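Local coordinates for 4-hydroxy-3-methylbut-2-enyl diphosphate reductase (Aquifex aeolicus, PDB 3DNF), which catalyses the last step of the non-mevalonate pathway, reducing 4-hydroxy-3-methylbut-2-enyl diphosphate at an iron-sulfur cluster to isopentenyl and dimethylallyl diphosphate, at residues B[7-12]-B[196-201]; B[66-71]-B[88-93]; B[152-157]-B[181-186]; B[239-244]-B[272-277]. One frame throughout, in Å; residues are numbered along the deposited sequence.

Contact 1 (B[7-12]-B[196-201])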
loop_
_atom_site.group_PDB
_atom_site.type_symbol
_atom_site.label_atom_id
_atom_site.label_comp_id
_atom_site.label_asym_id
_atom_site.label_seq_id
_atom_site.Cartn_x
_atom_site.Cartn_y
_atom_site.Cartn_z
ATOM N N ALA B 7 -3.211 -32.636 -11.006
ATOM C CA ALA B 7 -2.862 -31.229 -11.191
ATOM C C ALA B 7 -1.543 -30.895 -10.504
ATOM O O ALA B 7 -1.244 -31.398 -9.414
ATOM C CB ALA B 7 -3.979 -30.324 -10.666
ATOM N N GLU B 8 -0.756 -30.050 -11.159
ATOM C CA GLU B 8 0.459 -29.553 -10.558
ATOM C C GLU B 8 0.136 -28.801 -9.259
ATOM O O GLU B 8 -0.846 -28.051 -9.193
ATOM C CB GLU B 8 1.196 -28.650 -11.530
ATOM C CG GLU B 8 2.680 -28.631 -11.283
ATOM C CD GLU B 8 3.382 -27.511 -12.027
ATOM O OE1 GLU B 8 2.782 -26.959 -12.975
ATOM O OE2 GLU B 8 4.535 -27.181 -11.653
ATOM N N HIS B 9 0.947 -29.035 -8.227
ATOM C CA HIS B 9 0.764 -28.415 -6.897
ATOM C C HIS B 9 -0.385 -28.993 -6.046
ATOM O O HIS B 9 -0.656 -28.459 -4.962
ATOM C CB HIS B 9 0.641 -26.880 -6.974
ATOM C CG HIS B 9 1.674 -26.235 -7.839
ATOM N ND1 HIS B 9 3.019 -26.259 -7.532
ATOM C CD2 HIS B 9 1.566 -25.573 -9.015
ATOM C CE1 HIS B 9 3.692 -25.640 -8.487
ATOM N NE2 HIS B 9 2.833 -25.206 -9.391
ATOM N N ALA B 10 -1.026 -30.080 -6.505
ATOM C CA ALA B 10 -2.013 -30.781 -5.669
ATOM C C ALA B 10 -1.369 -31.157 -4.320
ATOM O O ALA B 10 -0.240 -31.671 -4.282
ATOM C CB ALA B 10 -2.568 -32.030 -6.377
ATOM N N GLY B 11 -2.047 -30.839 -3.222
ATOM C CA GLY B 11 -1.638 -31.346 -1.919
ATOM C C GLY B 11 -0.687 -30.426 -1.205
ATOM O O GLY B 11 -0.784 -29.193 -1.340
ATOM N N PHE B 12 0.232 -31.035 -0.430
ATOM C CA PHE B 12 1.128 -30.314 0.493
ATOM C C PHE B 12 1.977 -29.300 -0.259
ATOM O O PHE B 12 2.507 -29.575 -1.339
ATOM C CB PHE B 12 2.153 -31.259 1.188
ATOM C CG PHE B 12 1.577 -32.224 2.201
ATOM C CD1 PHE B 12 0.264 -32.136 2.648
ATOM C CD2 PHE B 12 2.407 -33.220 2.738
ATOM C CE1 PHE B 12 -0.231 -33.037 3.595
ATOM C CE2 PHE B 12 1.934 -34.115 3.680
ATOM C CZ PHE B 12 0.610 -34.021 4.110
ATOM N N THR B 196 -0.663 -21.243 -2.278
ATOM C CA THR B 196 -2.127 -21.327 -2.453
ATOM C C THR B 196 -2.573 -20.868 -3.848
ATOM O O THR B 196 -3.430 -21.503 -4.463
ATOM C CB THR B 196 -2.909 -20.572 -1.361
ATOM O OG1 THR B 196 -2.595 -21.146 -0.086
ATOM C CG2 THR B 196 -4.424 -20.703 -1.592
ATOM N N SER B 197 -1.974 -19.777 -4.325
ATOM C CA SER B 197 -2.221 -19.252 -5.669
ATOM C C SER B 197 -1.869 -20.280 -6.750
ATOM O O SER B 197 -2.674 -20.534 -7.652
ATOM C CB SER B 197 -1.430 -17.960 -5.879
ATOM O OG SER B 197 -1.801 -17.322 -7.087
ATOM N N LEU B 198 -0.679 -20.875 -6.653
ATOM C CA LEU B 198 -0.240 -21.888 -7.618
ATOM C C LEU B 198 -1.244 -23.051 -7.685
ATOM O O LEU B 198 -1.688 -23.436 -8.770
ATOM C CB LEU B 198 1.164 -22.416 -7.277
ATOM C CG LEU B 198 2.416 -21.524 -7.336
ATOM C CD1 LEU B 198 3.581 -22.197 -6.618
ATOM C CD2 LEU B 198 2.809 -21.184 -8.767
ATOM N N ARG B 199 -1.597 -23.592 -6.521
ATOM C CA ARG B 199 -2.567 -24.678 -6.405
ATOM C C ARG B 199 -3.903 -24.332 -7.089
ATOM O O ARG B 199 -4.443 -25.139 -7.864
ATOM C CB ARG B 199 -2.763 -25.055 -4.935
ATOM C CG ARG B 199 -3.199 -26.478 -4.712
ATOM C CD ARG B 199 -3.494 -26.769 -3.238
ATOM N NE ARG B 199 -2.295 -26.985 -2.409
ATOM C CZ ARG B 199 -1.883 -26.135 -1.471
ATOM N NH1 ARG B 199 -2.553 -25.019 -1.256
ATOM N NH2 ARG B 199 -0.791 -26.386 -0.747
ATOM N N GLN B 200 -4.405 -23.126 -6.838
ATOM C CA GLN B 200 -5.656 -22.662 -7.441
ATOM C C GLN B 200 -5.578 -22.449 -8.964
ATOM O O GLN B 200 -6.496 -22.840 -9.693
ATOM C CB GLN B 200 -6.156 -21.386 -6.740
ATOM C CG GLN B 200 -6.577 -21.625 -5.293
ATOM C CD GLN B 200 -6.919 -20.363 -4.529
ATOM O OE1 GLN B 200 -6.742 -19.249 -5.017
ATOM N NE2 GLN B 200 -7.416 -20.536 -3.313
ATOM N N GLU B 201 -4.493 -21.838 -9.439
ATOM C CA GLU B 201 -4.321 -21.574 -10.880
ATOM C C GLU B 201 -4.108 -22.846 -11.698
ATOM O O GLU B 201 -4.501 -22.916 -12.867
ATOM C CB GLU B 201 -3.167 -20.596 -11.127
ATOM C CG GLU B 201 -3.323 -19.216 -10.460
ATOM C CD GLU B 201 -4.672 -18.543 -10.726
ATOM O OE1 GLU B 201 -5.193 -18.629 -11.858
ATOM O OE2 GLU B 201 -5.207 -17.911 -9.791
HETATM O O HOH W 1 -3.662 -27.903 -8.002
#

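Contact 2 (B[66-71]-B[88-93])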
loop_
_atom_site.group_PDB
_atom_site.type_symbol
_atom_site.label_atom_id
_atom_site.label_comp_id
_atom_site.label_asym_id
_atom_site.label_seq_id
_atom_site.Cartn_x
_atom_site.Cartn_y
_atom_site.Cartn_z
ATOM N N GLY B 66 16.540 -36.260 26.078
ATOM C CA GLY B 66 16.999 -37.260 25.106
ATOM C C GLY B 66 15.999 -37.574 24.032
ATOM O O GLY B 66 16.364 -38.202 23.017
ATOM N N ASP B 67 14.740 -37.172 24.241
ATOM C CA ASP B 67 13.729 -37.309 23.182
ATOM C C ASP B 67 13.931 -36.280 22.042
ATOM O O ASP B 67 14.626 -35.286 22.209
ATOM C CB ASP B 67 12.269 -37.222 23.707
ATOM C CG ASP B 67 11.853 -38.440 24.545
ATOM O OD1 ASP B 67 12.529 -39.517 24.498
ATOM O OD2 ASP B 67 10.828 -38.320 25.254
ATOM N N THR B 68 13.332 -36.544 20.889
ATOM C CA THR B 68 13.459 -35.625 19.740
ATOM C C THR B 68 12.140 -34.868 19.639
ATOM O O THR B 68 11.069 -35.455 19.791
ATOM C CB THR B 68 13.692 -36.395 18.422
ATOM O OG1 THR B 68 14.988 -36.988 18.459
ATOM C CG2 THR B 68 13.608 -35.436 17.178
ATOM N N VAL B 69 12.217 -33.543 19.483
ATOM C CA VAL B 69 10.992 -32.795 19.176
ATOM C C VAL B 69 11.182 -32.023 17.877
ATOM O O VAL B 69 12.237 -31.445 17.607
ATOM C CB VAL B 69 10.547 -31.826 20.315
ATOM C CG1 VAL B 69 10.039 -32.611 21.543
ATOM C CG2 VAL B 69 11.699 -30.937 20.650
ATOM N N ILE B 70 10.143 -32.093 17.037
ATOM C CA ILE B 70 10.128 -31.440 15.713
ATOM C C ILE B 70 9.245 -30.197 15.705
ATOM O O ILE B 70 8.005 -30.259 15.948
ATOM C CB ILE B 70 9.733 -32.428 14.593
ATOM C CG1 ILE B 70 10.703 -33.642 14.606
ATOM C CG2 ILE B 70 9.740 -31.728 13.206
ATOM C CD1 ILE B 70 10.038 -34.927 14.190
ATOM N N ILE B 71 9.883 -29.059 15.464
ATOM C CA ILE B 71 9.133 -27.763 15.378
ATOM C C ILE B 71 8.340 -27.786 14.061
ATOM O O ILE B 71 8.920 -28.087 13.027
ATOM C CB ILE B 71 10.094 -26.580 15.396
ATOM C CG1 ILE B 71 10.886 -26.574 16.733
ATOM C CG2 ILE B 71 9.317 -25.211 15.129
ATOM C CD1 ILE B 71 11.900 -25.442 16.867
ATOM N N GLY B 88 17.079 -30.555 27.264
ATOM C CA GLY B 88 17.942 -31.660 26.838
ATOM C C GLY B 88 17.296 -32.456 25.728
ATOM O O GLY B 88 17.560 -33.649 25.566
ATOM N N LEU B 89 16.449 -31.799 24.944
ATOM C CA LEU B 89 15.790 -32.446 23.845
ATOM C C LEU B 89 16.597 -32.254 22.562
ATOM O O LEU B 89 17.223 -31.197 22.380
ATOM C CB LEU B 89 14.390 -31.850 23.696
ATOM C CG LEU B 89 13.426 -31.928 24.880
ATOM C CD1 LEU B 89 12.207 -31.016 24.628
ATOM C CD2 LEU B 89 13.007 -33.367 25.103
ATOM N N LYS B 90 16.602 -33.263 21.680
ATOM C CA LYS B 90 17.076 -33.047 20.322
ATOM C C LYS B 90 16.001 -32.316 19.512
ATOM O O LYS B 90 14.922 -32.874 19.256
ATOM C CB LYS B 90 17.448 -34.384 19.655
ATOM C CG LYS B 90 17.813 -34.256 18.183
ATOM C CD LYS B 90 18.240 -35.609 17.577
ATOM C CE LYS B 90 19.679 -35.923 18.029
ATOM N NZ LYS B 90 20.217 -37.151 17.368
ATOM N N VAL B 91 16.302 -31.074 19.141
ATOM C CA VAL B 91 15.323 -30.180 18.535
ATOM C C VAL B 91 15.610 -30.147 17.053
ATOM O O VAL B 91 16.707 -29.730 16.615
ATOM C CB VAL B 91 15.343 -28.757 19.155
ATOM C CG1 VAL B 91 14.319 -27.865 18.390
ATOM C CG2 VAL B 91 15.014 -28.834 20.672
ATOM N N ILE B 92 14.642 -30.627 16.282
ATOM C CA ILE B 92 14.675 -30.530 14.826
ATOM C C ILE B 92 13.800 -29.368 14.361
ATOM O O ILE B 92 12.585 -29.370 14.562
ATOM C CB ILE B 92 14.166 -31.816 14.156
ATOM C CG1 ILE B 92 14.750 -33.090 14.828
ATOM C CG2 ILE B 92 14.354 -31.769 12.614
ATOM C CD1 ILE B 92 15.908 -33.744 14.172
ATOM N N ASP B 93 14.425 -28.409 13.697
ATOM C CA ASP B 93 13.684 -27.222 13.293
ATOM C C ASP B 93 13.142 -27.430 11.894
ATOM O O ASP B 93 13.885 -27.259 10.934
ATOM C CB ASP B 93 14.537 -25.963 13.319
ATOM C CG ASP B 93 13.717 -24.701 13.045
ATOM O OD1 ASP B 93 12.472 -24.821 12.961
ATOM O OD2 ASP B 93 14.304 -23.602 13.036
#

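Contact 3 (B[152-157]-B[181-186])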
loop_
_atom_site.group_PDB
_atom_site.type_symbol
_atom_site.label_atom_id
_atom_site.label_comp_id
_atom_site.label_asym_id
_atom_site.label_seq_id
_atom_site.Cartn_x
_atom_site.Cartn_y
_atom_site.Cartn_z
ATOM N N GLU B 152 -2.742 2.132 15.771
ATOM C CA GLU B 152 -1.481 2.306 16.487
ATOM C C GLU B 152 -0.280 2.546 15.540
ATOM O O GLU B 152 0.606 3.337 15.853
ATOM C CB GLU B 152 -1.232 1.119 17.417
ATOM C CG GLU B 152 -0.005 1.237 18.314
ATOM C CD GLU B 152 -0.209 2.185 19.487
ATOM O OE1 GLU B 152 -1.355 2.649 19.713
ATOM O OE2 GLU B 152 0.794 2.475 20.178
ATOM N N ALA B 153 -0.260 1.877 14.383
ATOM C CA ALA B 153 0.791 2.097 13.412
ATOM C C ALA B 153 0.763 3.525 12.845
ATOM O O ALA B 153 1.812 4.067 12.502
ATOM C CB ALA B 153 0.745 1.001 12.245
ATOM N N LEU B 154 -0.425 4.133 12.783
ATOM C CA LEU B 154 -0.563 5.497 12.243
ATOM C C LEU B 154 0.065 6.575 13.134
ATOM O O LEU B 154 0.233 7.722 12.710
ATOM C CB LEU B 154 -2.026 5.815 11.929
ATOM C CG LEU B 154 -2.773 4.834 11.007
ATOM C CD1 LEU B 154 -4.103 5.453 10.568
ATOM C CD2 LEU B 154 -1.934 4.363 9.774
ATOM N N LYS B 155 0.433 6.187 14.349
ATOM C CA LYS B 155 1.109 7.073 15.304
ATOM C C LYS B 155 2.583 7.231 14.945
ATOM O O LYS B 155 3.252 8.132 15.441
ATOM C CB LYS B 155 0.989 6.503 16.721
ATOM C CG LYS B 155 -0.419 6.530 17.284
ATOM C CD LYS B 155 -0.437 5.833 18.628
ATOM C CE LYS B 155 -1.816 5.898 19.244
ATOM N NZ LYS B 155 -1.846 5.062 20.482
ATOM N N HIS B 156 3.087 6.383 14.056
ATOM C CA HIS B 156 4.509 6.369 13.742
ATOM C C HIS B 156 4.765 6.972 12.371
ATOM O O HIS B 156 3.910 6.890 11.489
ATOM C CB HIS B 156 5.039 4.924 13.794
ATOM C CG HIS B 156 5.027 4.362 15.173
ATOM N ND1 HIS B 156 3.908 3.786 15.737
ATOM C CD2 HIS B 156 5.972 4.366 16.138
ATOM C CE1 HIS B 156 4.165 3.447 16.989
ATOM N NE2 HIS B 156 5.422 3.766 17.248
ATOM N N GLU B 157 5.971 7.477 12.156
ATOM C CA GLU B 157 6.275 8.118 10.879
ATOM C C GLU B 157 6.803 7.117 9.870
ATOM O O GLU B 157 6.688 7.344 8.678
ATOM C CB GLU B 157 7.269 9.241 11.066
ATOM C CG GLU B 157 6.672 10.355 11.914
ATOM C CD GLU B 157 7.541 11.589 11.972
ATOM O OE1 GLU B 157 8.771 11.461 11.773
ATOM O OE2 GLU B 157 6.991 12.689 12.235
ATOM N N LEU B 181 -1.166 6.111 2.994
ATOM C CA LEU B 181 -1.843 7.414 2.900
ATOM C C LEU B 181 -1.664 8.231 4.161
ATOM O O LEU B 181 -1.778 9.457 4.137
ATOM C CB LEU B 181 -3.342 7.213 2.628
ATOM C CG LEU B 181 -3.706 6.657 1.240
ATOM C CD1 LEU B 181 -5.232 6.730 1.057
ATOM C CD2 LEU B 181 -3.000 7.429 0.141
ATOM N N TRP B 182 -1.433 7.542 5.277
ATOM C CA TRP B 182 -1.427 8.196 6.590
ATOM C C TRP B 182 -0.041 8.432 7.193
ATOM O O TRP B 182 0.123 9.302 8.056
ATOM C CB TRP B 182 -2.287 7.405 7.571
ATOM C CG TRP B 182 -3.745 7.534 7.297
ATOM C CD1 TRP B 182 -4.520 6.711 6.532
ATOM C CD2 TRP B 182 -4.611 8.559 7.793
ATOM N NE1 TRP B 182 -5.820 7.159 6.523
ATOM C CE2 TRP B 182 -5.903 8.297 7.283
ATOM C CE3 TRP B 182 -4.419 9.680 8.617
ATOM C CZ2 TRP B 182 -7.004 9.108 7.581
ATOM C CZ3 TRP B 182 -5.510 10.502 8.900
ATOM C CH2 TRP B 182 -6.788 10.212 8.381
ATOM N N VAL B 183 0.959 7.668 6.767
ATOM C CA VAL B 183 2.290 7.822 7.361
ATOM C C VAL B 183 3.350 8.252 6.347
ATOM O O VAL B 183 3.209 8.007 5.145
ATOM C CB VAL B 183 2.776 6.592 8.219
ATOM C CG1 VAL B 183 1.664 6.016 9.166
ATOM C CG2 VAL B 183 3.362 5.531 7.358
ATOM N N LYS B 184 4.434 8.840 6.834
ATOM C CA LYS B 184 5.386 9.490 5.938
ATOM C C LYS B 184 6.128 8.511 5.045
ATOM O O LYS B 184 6.376 8.813 3.896
ATOM C CB LYS B 184 6.417 10.282 6.712
ATOM C CG LYS B 184 7.471 10.977 5.839
ATOM C CD LYS B 184 8.621 11.503 6.710
ATOM C CE LYS B 184 9.504 12.475 5.939
ATOM N NZ LYS B 184 9.867 13.661 6.802
ATOM N N GLU B 185 6.494 7.366 5.618
ATOM C CA GLU B 185 7.339 6.419 4.942
ATOM C C GLU B 185 6.930 4.999 5.288
ATOM O O GLU B 185 6.822 4.629 6.451
ATOM C CB GLU B 185 8.796 6.677 5.310
ATOM C CG GLU B 185 9.707 5.628 4.844
ATOM C CD GLU B 185 11.149 5.927 5.147
ATOM O OE1 GLU B 185 11.554 7.116 5.115
ATOM O OE2 GLU B 185 11.881 4.948 5.398
ATOM N N VAL B 186 6.676 4.207 4.248
ATOM C CA VAL B 186 6.241 2.847 4.471
ATOM C C VAL B 186 7.194 1.935 3.713
ATOM O O VAL B 186 7.481 2.186 2.552
ATOM C CB VAL B 186 4.797 2.598 3.962
ATOM C CG1 VAL B 186 4.480 1.091 4.027
ATOM C CG2 VAL B 186 3.816 3.378 4.805
HETATM O O HOH W 2 -0.991 9.102 10.838
#

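Contact 4 (B[239-244]-B[272-277])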
loop_
_atom_site.group_PDB
_atom_site.type_symbol
_atom_site.label_atom_id
_atom_site.label_comp_id
_atom_site.label_asym_id
_atom_site.label_seq_id
_atom_site.Cartn_x
_atom_site.Cartn_y
_atom_site.Cartn_z
ATOM N N TYR B 239 -16.266 -32.851 -8.148
ATOM C CA TYR B 239 -16.779 -33.494 -6.959
ATOM C C TYR B 239 -15.721 -33.342 -5.911
ATOM O O TYR B 239 -14.544 -33.587 -6.176
ATOM C CB TYR B 239 -17.077 -34.967 -7.233
ATOM C CG TYR B 239 -18.078 -35.168 -8.359
ATOM C CD1 TYR B 239 -17.649 -35.391 -9.668
ATOM C CD2 TYR B 239 -19.454 -35.110 -8.118
ATOM C CE1 TYR B 239 -18.561 -35.559 -10.709
ATOM C CE2 TYR B 239 -20.374 -35.281 -9.147
ATOM C CZ TYR B 239 -19.923 -35.506 -10.443
ATOM O OH TYR B 239 -20.836 -35.677 -11.467
ATOM N N HIS B 240 -16.132 -32.894 -4.733
ATOM C CA HIS B 240 -15.212 -32.840 -3.607
ATOM C C HIS B 240 -15.325 -34.118 -2.766
ATOM O O HIS B 240 -16.431 -34.571 -2.472
ATOM C CB HIS B 240 -15.466 -31.588 -2.759
ATOM C CG HIS B 240 -14.786 -31.629 -1.429
ATOM N ND1 HIS B 240 -15.465 -31.886 -0.258
ATOM C CD2 HIS B 240 -13.482 -31.503 -1.088
ATOM C CE1 HIS B 240 -14.612 -31.895 0.750
ATOM N NE2 HIS B 240 -13.405 -31.664 0.272
ATOM N N ILE B 241 -14.186 -34.713 -2.403
ATOM C CA ILE B 241 -14.177 -35.943 -1.593
ATOM C C ILE B 241 -13.066 -35.925 -0.532
ATOM O O ILE B 241 -12.041 -35.274 -0.721
ATOM C CB ILE B 241 -14.043 -37.234 -2.459
ATOM C CG1 ILE B 241 -12.741 -37.227 -3.266
ATOM C CG2 ILE B 241 -15.245 -37.410 -3.394
ATOM C CD1 ILE B 241 -12.289 -38.606 -3.708
ATOM N N GLU B 242 -13.291 -36.642 0.572
ATOM C CA GLU B 242 -12.292 -36.795 1.635
ATOM C C GLU B 242 -11.531 -38.122 1.513
ATOM O O GLU B 242 -10.375 -38.228 1.942
ATOM C CB GLU B 242 -12.957 -36.699 3.006
ATOM C CG GLU B 242 -13.313 -35.288 3.423
ATOM C CD GLU B 242 -13.931 -35.226 4.808
ATOM O OE1 GLU B 242 -14.646 -36.181 5.192
ATOM O OE2 GLU B 242 -13.712 -34.213 5.511
ATOM N N THR B 243 -12.189 -39.120 0.925
ATOM C CA THR B 243 -11.634 -40.463 0.774
ATOM C C THR B 243 -11.997 -41.029 -0.596
ATOM O O THR B 243 -13.046 -40.682 -1.160
ATOM C CB THR B 243 -12.172 -41.420 1.896
ATOM O OG1 THR B 243 -11.855 -40.875 3.185
ATOM C CG2 THR B 243 -11.543 -42.810 1.805
ATOM N N ALA B 244 -11.137 -41.901 -1.123
ATOM C CA ALA B 244 -11.447 -42.688 -2.325
ATOM C C ALA B 244 -12.776 -43.460 -2.227
ATOM O O ALA B 244 -13.394 -43.774 -3.255
ATOM C CB ALA B 244 -10.305 -43.642 -2.641
ATOM N N GLU B 272 -2.849 -40.804 -4.379
ATOM C CA GLU B 272 -2.610 -42.076 -5.081
ATOM C C GLU B 272 -3.720 -43.091 -4.852
ATOM O O GLU B 272 -4.067 -43.848 -5.765
ATOM C CB GLU B 272 -1.250 -42.676 -4.700
ATOM C CG GLU B 272 -0.045 -41.804 -5.090
ATOM C CD GLU B 272 -0.034 -41.422 -6.573
ATOM O OE1 GLU B 272 -0.222 -42.318 -7.416
ATOM O OE2 GLU B 272 0.154 -40.222 -6.884
ATOM N N GLN B 273 -4.272 -43.106 -3.639
ATOM C CA GLN B 273 -5.413 -43.955 -3.307
ATOM C C GLN B 273 -6.600 -43.619 -4.199
ATOM O O GLN B 273 -7.274 -44.512 -4.710
ATOM C CB GLN B 273 -5.811 -43.791 -1.843
ATOM C CG GLN B 273 -4.926 -44.540 -0.863
ATOM C CD GLN B 273 -5.548 -44.690 0.510
ATOM O OE1 GLN B 273 -5.110 -45.521 1.301
ATOM N NE2 GLN B 273 -6.567 -43.883 0.807
ATOM N N VAL B 274 -6.836 -42.321 -4.381
ATOM C CA VAL B 274 -7.901 -41.828 -5.246
ATOM C C VAL B 274 -7.643 -42.171 -6.727
ATOM O O VAL B 274 -8.532 -42.692 -7.416
ATOM C CB VAL B 274 -8.133 -40.312 -5.026
ATOM C CG1 VAL B 274 -9.058 -39.718 -6.110
ATOM C CG2 VAL B 274 -8.704 -40.079 -3.633
ATOM N N LYS B 275 -6.420 -41.903 -7.190
ATOM C CA LYS B 275 -6.014 -42.185 -8.564
ATOM C C LYS B 275 -6.210 -43.653 -8.940
ATOM O O LYS B 275 -6.783 -43.950 -9.987
ATOM C CB LYS B 275 -4.558 -41.759 -8.805
ATOM C CG LYS B 275 -4.003 -42.104 -10.186
ATOM C CD LYS B 275 -2.598 -41.567 -10.347
ATOM C CE LYS B 275 -2.030 -41.959 -11.686
ATOM N NZ LYS B 275 -1.196 -40.850 -12.212
ATOM N N SER B 276 -5.743 -44.571 -8.100
ATOM C CA SER B 276 -5.844 -45.984 -8.468
ATOM C C SER B 276 -7.232 -46.588 -8.236
ATOM O O SER B 276 -7.544 -47.650 -8.778
ATOM C CB SER B 276 -4.729 -46.828 -7.841
ATOM O OG SER B 276 -4.479 -46.454 -6.509
ATOM N N ARG B 277 -8.068 -45.910 -7.450
ATOM C CA ARG B 277 -9.480 -46.297 -7.345
ATOM C C ARG B 277 -10.220 -45.857 -8.607
ATOM O O ARG B 277 -11.085 -46.582 -9.105
ATOM C CB ARG B 277 -10.126 -45.766 -6.045
ATOM C CG ARG B 277 -11.672 -45.835 -5.936
ATOM C CD ARG B 277 -12.336 -47.032 -6.633
ATOM N NE ARG B 277 -12.677 -48.136 -5.744
ATOM C CZ ARG B 277 -13.645 -49.016 -5.981
ATOM N NH1 ARG B 277 -14.386 -48.929 -7.083
ATOM N NH2 ARG B 277 -13.879 -49.988 -5.109
HETATM O O HOH W 3 -8.486 -41.942 0.351
#

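Contact 1 (B[7-12]-B[196-201])
The imidazole of His-9 has Leu-198 over one face and, on the opposite face, CG of its neighbour Glu-8. Leu-198 CB makes a CH-pi contact 3.8 Å from the ring centroid, displaced toward the CD2 side, while its CD1 approaches His-9 CE1. The guanidinium of Arg-199, the second flat group, meets Gly-11 O at its edge. It grips that single oxygen side-on, through NE (2.9 Å from Gly-11 O) and NH2 (also 2.9 Å from Gly-11 O), with the acceptor tilted 19° from the guanidinium plane. A bend at chi3 (-78°) sets NE aside from the line of the arginine chain, whose CG lies 3.2 Å from His-9 O. Water 1 bridges the backbone, donating to Glu-8 O and Arg-199 O. Leu-227 of helix 222-234 and Cys-13, a ligand of the cluster, also touch Arg-199. An alanine in place of Arg-199 would probably leave Gly-11 O without its two guanidinium donors and open a gap beside Cys-13. The loop after strand 3-6 is thus tied to helix 195-206 by a buried cationic group about 5 Å from the bound iron-sulfur cluster, and its positive charge may favour a reduced state of the cluster.

Contact 2 (B[66-71]-B[88-93])
Five backbone hydrogen bonds join residues 66-71 to 88-93, four of them in the parallel pairing of strand 68-71 with edge strand 90-93. Val-69 uses both its polar atoms: its N donates to Lys-90 O (2.8 Å) and its O accepts from Ile-92 N (2.9 Å). Lys-90 N to Asp-67 O and Ile-71 N to Ile-92 O continue the pairing, and Gly-66 N donates to Gly-88 O just ahead of the strands.

Apolar contacts cover both faces. On one, Thr-68 CG2 presses on Ile-92 CG1 at 3.5 Å, and Ile-70 lies side by side with Ile-92. On the other, Ile-71 CG1 stands anti to the carbonyl carbon (chi1 -62°) and CD1 extends from it (chi2 179°) to Val-91 CG1 at 3.7 Å. An alanine at Ile-71, lacking CG1 and CD1, would probably open a gap beside Val-91 CG1.

Among the polar side chains, Asp-93 OD1 is hydrogen-bonded to Thr-95 OG1 and Lys-90 NZ to Glu-29 O. In this beta-alpha-beta unit, alternate backbone groups of strand 68-71 pair with strand 90-93, while Thr-68 and Ile-70 bond to the strand 34-36 side; Ile-70 and Ile-92 pack on helix 14-26, and Leu-89, Val-91 and Ile-71 on helix 78-86.

Contact 3 (B[152-157]-B[181-186])
Glu-157 O accepts a hydrogen bond from Glu-185 N at 3.1 Å; the donor nitrogen lies nearly in line with the C=O (170° at the oxygen), although the N-H is turned off that line (143° at the hydrogen). The bond joins the residue before strand 158-163 to the first residue of strand 185-189, neighbours in a four-stranded parallel alpha/beta sheet, where helix 169-182 makes the crossover between them. Lys-184 packs its CB 3.5 Å from the same carbonyl oxygen.

Strand 185-189 is outermost in its own chain, but Val-186 pairs antiparallel with a strand of the second subunit, extending the sheet across the dimer. In one of its two conformers, Glu-185 forms salt bridges through OE2 with Arg-158 and with Lys-187 of the second subunit.

Beside the backbone bond, Val-183 packs against the loop 153-157. Its CG1 lies 3.3 Å from His-156 O and also meets Leu-154 CA and CD2. The leucine and valine side chains cross at about a right angle. Trp-182 NE1 hydrogen-bonds to Glu-178 OE2, and Ile-179 of the same helix also touches Leu-154. Leu-154 has CG anti to its carbonyl carbon (chi1 -54°), on the Trp-182 side, and places its two methyls differently: CD2 rests on Trp-182 CB at 3.8 Å, while CD1 sits over a face of the indole, 3.9 Å above the ring plane of Trp-182 and offset toward its rim.

Contact 4 (B[239-244]-B[272-277])
Ala-244 and Val-274 form the centre of the tightly packed part of the contact. Ala-244 CB lies against the helix backbone, 3.8 Å from Gln-273 O, and Val-274 CG2 touches Ala-244 at 3.9 Å from its N and 4.0 Å from its CB. Beside them, Val-274 and Ile-241 reach toward each other tip to tip, with Val-274 CG2 3.9 Å from Ile-241 CD1. Ile-241 holds CG1 between its backbone N and carbonyl carbon (chi1 60°), and CD1, extended from there (chi2 158°), is carried to the valine. Leu-247 and Ile-214 also touch both Ile-241 and Val-274.

Toward the partly exposed side the packing is looser and more polar. Arg-277 lays its CB beside Ala-244 CB at 4.0 Å and its CG near Ala-244 O, while its guanidinium forms a salt bridge with Glu-280. Water 3 accepts from Ala-244 N at 3.0 Å and, weakly, from Gln-273 NE2. That water is the polar link between the segments, since no direct hydrogen bond crosses the contact.

Here helix 268-281 packs on the end of strand 238-241, an outermost strand of a four-stranded parallel sheet, through aliphatic side chains of the kind that join helix to sheet in an open alpha/beta domain.

In the fold
The contacts sample all three parallel sheets of the trilobal chain. Contacts 1 and 4 belong to one lobe, their centres about 17 Å apart, and lie on the same side of the chain's centre. Contact 2 stands in a second lobe and contact 3 in a third, with about 41 Å between their centres. Contact 1 is closest to the iron-sulfur cluster, the side chain of Arg-199 being about 5 Å away; in contact 2 that of Asp-93 is about 11 Å away. Contacts 3 and 4 lie away from the annotated sites, about 50 Å apart between centres. Strand 185-189 of contact 3 is followed in the chain by helix 195-206 of contact 1, with cluster ligand Cys-193 between them.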